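Local coordinates for putative oxidoreductase (Klebsiella pneumoniae subsp. pneumoniae MGH 78578, PDB 3E82), which probably acts as a nucleotide-dependent oxidoreductase of the Gfo/Idh/MocA family, with NAD as the likely cofactor, on a substrate not yet identified, at residues A84-N89 with E109-A114; V198-I202 with A332-A337. The contacts are given in a common frame with arbitrary orientation. Residue numbers count along the deposited sequence, not the author numbering.

Interaction 1 of 2, residues A84-N89 with E109-A114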
loop_
_atom_site.group_PDB
_atom_site.type_symbol
_atom_site.label_atom_id
_atom_site.label_comp_id
_atom_site.label_asym_id
_atom_site.label_seq_id
_atom_site.Cartn_x
_atom_site.Cartn_y
_atom_site.Cartn_z
ATOM N N ALA B 84 24.634 -15.643 23.374
ATOM C CA ALA B 84 23.525 -15.414 24.285
ATOM C C ALA B 84 23.403 -16.670 25.136
ATOM O O ALA B 84 23.155 -16.606 26.339
ATOM C CB ALA B 84 22.237 -15.181 23.502
ATOM N N ARG B 85 23.596 -17.815 24.492
ATOM C CA ARG B 85 23.518 -19.101 25.170
ATOM C C ARG B 85 24.589 -19.183 26.258
ATOM O O ARG B 85 24.313 -19.582 27.389
ATOM C CB ARG B 85 23.729 -20.228 24.159
ATOM C CG ARG B 85 23.034 -21.518 24.515
ATOM C CD ARG B 85 23.208 -22.555 23.413
ATOM N NE ARG B 85 22.029 -23.406 23.272
ATOM C CZ ARG B 85 20.986 -23.121 22.498
ATOM N NH1 ARG B 85 20.973 -22.002 21.787
ATOM N NH2 ARG B 85 19.955 -23.954 22.428
ATOM N N LEU B 86 25.810 -18.798 25.898
ATOM C CA LEU B 86 26.931 -18.827 26.824
ATOM C C LEU B 86 26.710 -17.858 27.982
ATOM O O LEU B 86 26.958 -18.191 29.140
ATOM C CB LEU B 86 28.221 -18.455 26.093
ATOM C CG LEU B 86 29.500 -18.684 26.898
ATOM C CD1 LEU B 86 29.661 -20.177 27.167
ATOM C CD2 LEU B 86 30.695 -18.155 26.133
ATOM N N ALA B 87 26.246 -16.654 27.663
ATOM C CA ALA B 87 25.989 -15.642 28.681
ATOM C C ALA B 87 24.963 -16.127 29.704
ATOM O O ALA B 87 25.184 -16.023 30.913
ATOM C CB ALA B 87 25.505 -14.350 28.023
ATOM N N LEU B 88 23.842 -16.649 29.210
ATOM C CA LEU B 88 22.780 -17.153 30.079
ATOM C C LEU B 88 23.275 -18.287 30.971
ATOM O O LEU B 88 23.025 -18.288 32.178
ATOM C CB LEU B 88 21.586 -17.629 29.245
ATOM C CG LEU B 88 20.764 -16.521 28.574
ATOM C CD1 LEU B 88 19.639 -17.151 27.748
ATOM C CD2 LEU B 88 20.181 -15.587 29.638
ATOM N N ASN B 89 23.972 -19.252 30.380
ATOM C CA ASN B 89 24.511 -20.372 31.148
ATOM C C ASN B 89 25.524 -19.877 32.185
ATOM O O ASN B 89 25.775 -20.545 33.189
ATOM C CB ASN B 89 25.152 -21.397 30.198
ATOM C CG ASN B 89 24.136 -22.380 29.627
ATOM O OD1 ASN B 89 24.226 -22.795 28.469
ATOM N ND2 ASN B 89 23.168 -22.767 30.448
ATOM N N GLU B 109 14.579 -21.822 22.275
ATOM C CA GLU B 109 15.499 -22.463 23.204
ATOM C C GLU B 109 16.081 -21.419 24.155
ATOM O O GLU B 109 16.166 -21.661 25.355
ATOM C CB GLU B 109 16.609 -23.199 22.441
ATOM C CG GLU B 109 16.067 -24.278 21.500
ATOM C CD GLU B 109 17.156 -25.101 20.821
ATOM O OE1 GLU B 109 18.229 -24.536 20.493
ATOM O OE2 GLU B 109 16.926 -26.311 20.599
ATOM N N LEU B 110 16.453 -20.255 23.625
ATOM C CA LEU B 110 17.002 -19.188 24.463
ATOM C C LEU B 110 15.971 -18.693 25.478
ATOM O O LEU B 110 16.299 -18.465 26.642
ATOM C CB LEU B 110 17.496 -18.017 23.604
ATOM C CG LEU B 110 18.721 -18.324 22.739
ATOM C CD1 LEU B 110 19.196 -17.058 22.053
ATOM C CD2 LEU B 110 19.845 -18.898 23.618
ATOM N N ILE B 111 14.726 -18.531 25.037
ATOM C CA ILE B 111 13.665 -18.085 25.930
ATOM C C ILE B 111 13.543 -19.062 27.107
ATOM O O ILE B 111 13.515 -18.645 28.269
ATOM C CB ILE B 111 12.316 -17.979 25.169
ATOM C CG1 ILE B 111 12.401 -16.844 24.134
ATOM C CG2 ILE B 111 11.168 -17.706 26.150
ATOM C CD1 ILE B 111 11.165 -16.699 23.254
ATOM N N ALA B 112 13.499 -20.355 26.800
ATOM C CA ALA B 112 13.393 -21.392 27.822
ATOM C C ALA B 112 14.601 -21.365 28.753
ATOM O O ALA B 112 14.463 -21.511 29.967
ATOM C CB ALA B 112 13.279 -22.758 27.164
ATOM N N LEU B 113 15.785 -21.175 28.175
ATOM C CA LEU B 113 17.017 -21.140 28.950
ATOM C C LEU B 113 17.048 -19.976 29.936
ATOM O O LEU B 113 17.389 -20.157 31.105
ATOM C CB LEU B 113 18.229 -21.063 28.013
ATOM C CG LEU B 113 19.620 -21.107 28.665
ATOM C CD1 LEU B 113 19.781 -22.410 29.456
ATOM C CD2 LEU B 113 20.694 -21.002 27.593
ATOM N N ALA B 114 16.692 -18.781 29.471
ATOM C CA ALA B 114 16.698 -17.609 30.341
ATOM C C ALA B 114 15.740 -17.825 31.509
ATOM O O ALA B 114 16.013 -17.410 32.633
ATOM C CB ALA B 114 16.298 -16.355 29.550
#
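Arg-85, Leu-113 and Leu-88 carry most of this contact between two nearly parallel helices, whose axes run 11° apart in direction and approach to 10.0 Å. Leu-113 extends from 109-114 into the gap: its CD2 lies 3.9 Å from Leu-88 CB and 3.9 Å from Arg-85 CG, while its CD1 meets Asn-89 ND2 at 3.5 Å. Leu-88 answers from 84-89, placing CD1 3.9 Å from Ala-114 CB and 3.8 Å from Leu-110 O. Deeper in, Ala-84 CB packs on Leu-110 CD1 at 3.9 Å. These helices belong to successive beta-alpha-beta crossovers of the Rossmann domain and lie side by side on one face of its parallel sheet, Ala-84 and Leu-88 touching strand 93-96, Leu-110 and Ala-114 touching strand 121-123. Arg-85 starts sideways to the partner helix, but its long side chain crosses the gap, passes Leu-110 CD2 (3.8 Å from NH1) and forms a salt bridge from NH2 to Glu-109 OE1 at 2.7 Å, with the carboxylate oxygen near the guanidinium plane. The chemistry is thus graded: aliphatic side chains pack against each other on the side near the sheet, and a single charged pair joins the helices where both its residues are partly exposed.

Interaction 2 of 2, residues V198-I202 with A332-A337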
loop_
_atom_site.group_PDB
_atom_site.type_symbol
_atom_site.label_atom_id
_atom_site.label_comp_id
_atom_site.label_asym_id
_atom_site.label_seq_id
_atom_site.Cartn_x
_atom_site.Cartn_y
_atom_site.Cartn_z
ATOM N N VAL B 198 -0.959 -13.148 7.451
ATOM C CA VAL B 198 0.058 -12.294 6.854
ATOM C C VAL B 198 0.174 -12.579 5.368
ATOM O O VAL B 198 0.226 -13.736 4.945
ATOM C CB VAL B 198 1.444 -12.534 7.521
ATOM C CG1 VAL B 198 2.505 -11.704 6.839
ATOM C CG2 VAL B 198 1.379 -12.189 8.999
ATOM N N GLN B 199 0.207 -11.522 4.570
ATOM C CA GLN B 199 0.330 -11.675 3.134
ATOM C C GLN B 199 1.565 -10.885 2.715
ATOM O O GLN B 199 1.774 -9.758 3.161
ATOM C CB GLN B 199 -0.940 -11.153 2.448
ATOM C CG GLN B 199 -1.062 -11.482 0.975
ATOM C CD GLN B 199 -0.299 -10.507 0.105
ATOM O OE1 GLN B 199 -0.359 -9.297 0.332
ATOM N NE2 GLN B 199 0.411 -11.021 -0.908
ATOM N N GLY B 200 2.396 -11.480 1.870
ATOM C CA GLY B 200 3.597 -10.784 1.461
ATOM C C GLY B 200 3.936 -10.810 -0.017
ATOM O O GLY B 200 3.632 -11.764 -0.727
ATOM N N ASN B 201 4.590 -9.746 -0.463
ATOM C CA ASN B 201 5.022 -9.609 -1.847
ATOM C C ASN B 201 6.401 -8.964 -1.738
ATOM O O ASN B 201 6.514 -7.779 -1.395
ATOM C CB ASN B 201 4.061 -8.700 -2.611
ATOM C CG ASN B 201 4.221 -8.814 -4.115
ATOM O OD1 ASN B 201 5.335 -8.981 -4.631
ATOM N ND2 ASN B 201 3.111 -8.714 -4.829
ATOM N N ILE B 202 7.442 -9.755 -1.999
ATOM C CA ILE B 202 8.829 -9.288 -1.895
ATOM C C ILE B 202 9.545 -9.415 -3.246
ATOM O O ILE B 202 9.439 -10.438 -3.923
ATOM C CB ILE B 202 9.590 -10.110 -0.803
ATOM C CG1 ILE B 202 8.849 -9.999 0.532
ATOM C CG2 ILE B 202 11.011 -9.581 -0.622
ATOM C CD1 ILE B 202 9.444 -10.847 1.641
ATOM N N ALA B 332 6.571 -15.479 8.081
ATOM C CA ALA B 332 5.281 -15.707 7.445
ATOM C C ALA B 332 5.185 -14.884 6.153
ATOM O O ALA B 332 4.673 -15.367 5.143
ATOM C CB ALA B 332 4.152 -15.330 8.395
ATOM N N ALA B 333 5.686 -13.652 6.182
ATOM C CA ALA B 333 5.643 -12.789 4.997
ATOM C C ALA B 333 6.460 -13.399 3.866
ATOM O O ALA B 333 6.068 -13.335 2.700
ATOM C CB ALA B 333 6.181 -11.390 5.325
ATOM N N VAL B 334 7.601 -13.983 4.217
ATOM C CA VAL B 334 8.465 -14.597 3.218
ATOM C C VAL B 334 7.805 -15.847 2.638
ATOM O O VAL B 334 7.895 -16.097 1.439
ATOM C CB VAL B 334 9.857 -14.953 3.816
ATOM C CG1 VAL B 334 10.684 -15.735 2.792
ATOM C CG2 VAL B 334 10.594 -13.669 4.201
ATOM N N ARG B 335 7.136 -16.629 3.479
ATOM C CA ARG B 335 6.463 -17.826 2.983
ATOM C C ARG B 335 5.342 -17.423 2.032
ATOM O O ARG B 335 5.131 -18.050 0.997
ATOM C CB ARG B 335 5.852 -18.630 4.126
ATOM C CG ARG B 335 6.834 -19.370 4.996
ATOM C CD ARG B 335 6.097 -20.462 5.747
ATOM N NE ARG B 335 5.077 -19.929 6.648
ATOM C CZ ARG B 335 5.340 -19.402 7.839
ATOM N NH1 ARG B 335 6.590 -19.337 8.268
ATOM N NH2 ARG B 335 4.358 -18.954 8.608
ATOM N N SER B 336 4.608 -16.384 2.401
ATOM C CA SER B 336 3.507 -15.898 1.576
ATOM C C SER B 336 4.055 -15.411 0.238
ATOM O O SER B 336 3.488 -15.673 -0.822
ATOM C CB SER B 336 2.795 -14.748 2.287
ATOM O OG SER B 336 1.790 -14.186 1.468
ATOM N N ALA B 337 5.166 -14.689 0.297
ATOM C CA ALA B 337 5.781 -14.164 -0.909
ATOM C C ALA B 337 6.219 -15.291 -1.852
ATOM O O ALA B 337 6.087 -15.175 -3.062
ATOM C CB ALA B 337 6.974 -13.286 -0.542
HETATM O O HOH W 1 0.793 -13.986 -1.376
HETATM O O HOH W 2 6.467 -12.029 -4.108
#
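Val-198 lies over Ala-332 and Ala-333, its CB 4.0 Å from Ala-332 CB and its CG1 4.0 Å from Ala-333 CB. Two residues on, Gly-200 lets the backbones close to 4.6 Å between its CA and that of Ala-333; a CB there would sit 2.4 Å from Ala-333 O. Ser-336 uses this closeness: its OG accepts a 2.8 Å hydrogen bond from Gly-200 N, on a strand that crosses the helix at -65°, and it also bonds Met-341 O. A water ties the same OG (3.0 Å) to Gln-199 NE2 (3.0 Å). The carbonyl of the same glycine takes part too: Gly-200 O receives a CA-H...O contact of 3.2 Å from Ala-337 CA. In the C-terminal alpha/beta domain, helix 320-339 thus covers one face of the mixed sheet at strand 197-203, which pairs with 214-220 and is also joined, by a backbone hydrogen bond of Val-198, to Gln-343, which follows helix 320-339. The other face of the strand meets the second subunit, where Gln-199 packs on its counterpart and Asn-201 OD1 bonds Lys-225 of that subunit. On the helix side, Ile-202 sets CG1 3.9 Å from Ala-337 CB and CD1 4.0 Å from Val-334 CG2, while Trp-177 of helix 176-192 touches Ile-202, Ala-333 and Val-334.

From the N terminus, the chain first passes through the Rossmann domain, which probably binds the nucleotide cofactor. Within it, interaction 1 closes a short loop: 19 residues, including strand 93-96, separate 84-89 from 109-114, so neighbouring crossover helices meet. The chain then enters the C-terminal domain, where 198-202 is separated from 332-337 by 129 residues, which include most of the mixed sheet, before helix 320-339 returns to cover it in interaction 2. The loops follow in series, neither nested nor crossing. With centres 30 Å apart and nearest atoms about 16 Å apart, the contacts do not touch: interaction 1 joins helix to helix locally, whereas interaction 2 brings a late helix back against an early strand of its domain.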